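Local coordinates for protein meta cleavage compound hydrolase (Janthinobacterium, PDB 1J1I) that hydrolyses a carbon-carbon bond of the meta-cleavage compound formed during carbazole degradation, probably releasing anthranilate, through an alpha/beta-hydrolase fold, at residues V26-L31 with I69-L74. Sequence-based numbering, arbitrary orientation.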
loop_
_atom_site.group_PDB
_atom_site.type_symbol
_atom_site.label_atom_id
_atom_site.label_comp_id
_atom_site.label_asym_id
_atom_site.label_seq_id
_atom_site.Cartn_x
_atom_site.Cartn_y
_atom_site.Cartn_z
ATOM N N VAL A 26 4.457 -28.961 -21.824
ATOM C CA VAL A 26 3.495 -27.976 -22.308
ATOM C C VAL A 26 4.229 -26.768 -22.895
ATOM O O VAL A 26 4.860 -26.006 -22.159
ATOM C CB VAL A 26 2.556 -27.490 -21.166
ATOM C CG1 VAL A 26 1.565 -26.452 -21.702
ATOM C CG2 VAL A 26 1.798 -28.674 -20.572
ATOM N N GLU A 27 4.171 -26.604 -24.217
ATOM C CA GLU A 27 4.822 -25.458 -24.851
ATOM C C GLU A 27 4.157 -24.237 -24.236
ATOM O O GLU A 27 2.930 -24.169 -24.158
ATOM C CB GLU A 27 4.602 -25.434 -26.370
ATOM C CG GLU A 27 5.797 -25.867 -27.232
ATOM C CD GLU A 27 7.154 -25.514 -26.631
ATOM O OE1 GLU A 27 7.679 -26.344 -25.875
ATOM O OE2 GLU A 27 7.689 -24.417 -26.909
ATOM N N THR A 28 4.966 -23.270 -23.819
ATOM C CA THR A 28 4.444 -22.082 -23.158
ATOM C C THR A 28 4.956 -20.793 -23.776
ATOM O O THR A 28 6.136 -20.676 -24.105
ATOM C CB THR A 28 4.824 -22.113 -21.662
ATOM O OG1 THR A 28 4.431 -23.373 -21.105
ATOM C CG2 THR A 28 4.132 -20.989 -20.900
ATOM N N ARG A 29 4.056 -19.831 -23.935
ATOM C CA ARG A 29 4.401 -18.540 -24.507
ATOM C C ARG A 29 4.560 -17.494 -23.418
ATOM O O ARG A 29 3.749 -17.421 -22.493
ATOM C CB ARG A 29 3.306 -18.083 -25.475
ATOM C CG ARG A 29 3.508 -16.684 -26.049
ATOM C CD ARG A 29 2.412 -15.741 -25.580
ATOM N NE ARG A 29 2.389 -14.507 -26.358
ATOM C CZ ARG A 29 1.388 -13.633 -26.340
ATOM N NH1 ARG A 29 0.324 -13.854 -25.580
ATOM N NH2 ARG A 29 1.446 -12.545 -27.096
ATOM N N TYR A 30 5.609 -16.689 -23.527
ATOM C CA TYR A 30 5.828 -15.625 -22.565
ATOM C C TYR A 30 6.384 -14.380 -23.233
ATOM O O TYR A 30 6.875 -14.429 -24.361
ATOM C CB TYR A 30 6.767 -16.072 -21.431
ATOM C CG TYR A 30 8.176 -16.470 -21.830
ATOM C CD1 TYR A 30 8.445 -17.730 -22.371
ATOM C CD2 TYR A 30 9.256 -15.613 -21.598
ATOM C CE1 TYR A 30 9.758 -18.132 -22.664
ATOM C CE2 TYR A 30 10.567 -16.000 -21.888
ATOM C CZ TYR A 30 10.809 -17.263 -22.417
ATOM O OH TYR A 30 12.105 -17.658 -22.680
ATOM N N LEU A 31 6.271 -13.261 -22.530
ATOM C CA LEU A 31 6.778 -11.980 -22.997
ATOM C C LEU A 31 7.948 -11.655 -22.077
ATOM O O LEU A 31 7.863 -11.859 -20.867
ATOM C CB LEU A 31 5.698 -10.903 -22.865
ATOM C CG LEU A 31 4.667 -10.687 -23.977
ATOM C CD1 LEU A 31 4.323 -11.979 -24.682
ATOM C CD2 LEU A 31 3.437 -10.037 -23.368
ATOM N N ILE A 69 8.956 -11.333 -16.944
ATOM C CA ILE A 69 8.507 -12.496 -17.705
ATOM C C ILE A 69 6.995 -12.661 -17.528
ATOM O O ILE A 69 6.531 -13.068 -16.461
ATOM C CB ILE A 69 9.224 -13.779 -17.200
ATOM C CG1 ILE A 69 10.746 -13.637 -17.357
ATOM C CG2 ILE A 69 8.690 -15.007 -17.931
ATOM C CD1 ILE A 69 11.263 -13.672 -18.795
ATOM N N ALA A 70 6.234 -12.327 -18.569
ATOM C CA ALA A 70 4.777 -12.438 -18.539
ATOM C C ALA A 70 4.392 -13.752 -19.220
ATOM O O ALA A 70 4.492 -13.879 -20.439
ATOM C CB ALA A 70 4.143 -11.250 -19.266
ATOM N N MET A 71 3.943 -14.715 -18.418
ATOM C CA MET A 71 3.589 -16.056 -18.897
ATOM C C MET A 71 2.103 -16.317 -19.127
ATOM O O MET A 71 1.276 -15.972 -18.290
ATOM C CB MET A 71 4.106 -17.092 -17.889
ATOM C CG MET A 71 3.837 -18.558 -18.249
ATOM S SD MET A 71 3.812 -19.644 -16.778
ATOM C CE MET A 71 2.043 -19.587 -16.371
ATOM N N ASP A 72 1.773 -16.940 -20.258
ATOM C CA ASP A 72 0.386 -17.304 -20.539
ATOM C C ASP A 72 0.126 -18.621 -19.815
ATOM O O ASP A 72 0.893 -19.580 -19.963
ATOM C CB ASP A 72 0.155 -17.515 -22.041
ATOM C CG ASP A 72 -0.077 -16.219 -22.789
ATOM O OD1 ASP A 72 -0.044 -15.134 -22.159
ATOM O OD2 ASP A 72 -0.295 -16.295 -24.017
ATOM N N MET A 73 -0.940 -18.671 -19.023
ATOM C CA MET A 73 -1.269 -19.893 -18.306
ATOM C C MET A 73 -1.720 -21.005 -19.243
ATOM O O MET A 73 -2.116 -20.766 -20.385
ATOM C CB MET A 73 -2.388 -19.648 -17.290
ATOM C CG MET A 73 -1.988 -18.800 -16.084
ATOM S SD MET A 73 -3.313 -18.745 -14.864
ATOM C CE MET A 73 -4.387 -17.514 -15.602
ATOM N N LEU A 74 -1.653 -22.225 -18.732
ATOM C CA LEU A 74 -2.084 -23.415 -19.450
ATOM C C LEU A 74 -3.492 -23.172 -19.992
ATOM O O LEU A 74 -4.396 -22.808 -19.236
ATOM C CB LEU A 74 -2.109 -24.597 -18.478
ATOM C CG LEU A 74 -2.676 -25.946 -18.921
ATOM C CD1 LEU A 74 -1.779 -26.574 -19.979
ATOM C CD2 LEU A 74 -2.779 -26.852 -17.695
#
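L31 and A70 form an antiparallel hydrogen-bonded pair, L31 N reaching A70 O at 2.8 Å and A70 N reaching L31 O at 2.9 Å, next to the non-hydrogen-bonded pair Y30 and M71; D72 N, just past the strand end, adds a nearly straight bond to R29 O. The pairing illustrates how antiparallel strands send successive residues to opposite faces of a sheet, here an ion pair to one and mainly apolar packing to the other. On the first face L31 CB and A70 CB are 3.9 Å apart. A bend at chi2 (-115°) brings R29 CD within 3.2 Å of D72 OD2. R29 NH1 makes a salt bridge to D72 OD2 at 3.0 Å; the oxygen lies in the guanidinium plane and is met on its syn side, although the two planes are turned 71° apart. L31 CD1 lies above one guanidinium face, offset toward its rim. Both buried residues have further partners: E18 at R29 NE, E50 at NH1, S51 at D72 OD1 and K78 N at OD2. An alanine in place of R29 would probably leave D72, E18 and E50 without their common cation and open a gap beside L31 CD1. On the other face, the Y30 and I69 side chains run side by side, Y30 CD2 being 3.8 Å from I69 CG2, and T28 CG2 packs 3.6 Å from M71 CG. T28 OG1 hydrogen-bonds to V26 O, from above the carbonyl plane, and to H94 NE2. Farther along, the V26 and L74 side chains cross at about a right angle, V26 CG1 being 3.8 Å from L74 CD1. Strands 26-33 and 67-71 thus join near one side of the alpha/beta-hydrolase sheet, between strands 17-23 and 38-42, with helix 88-101 covering the Y30 and M71 face through F98 and H94.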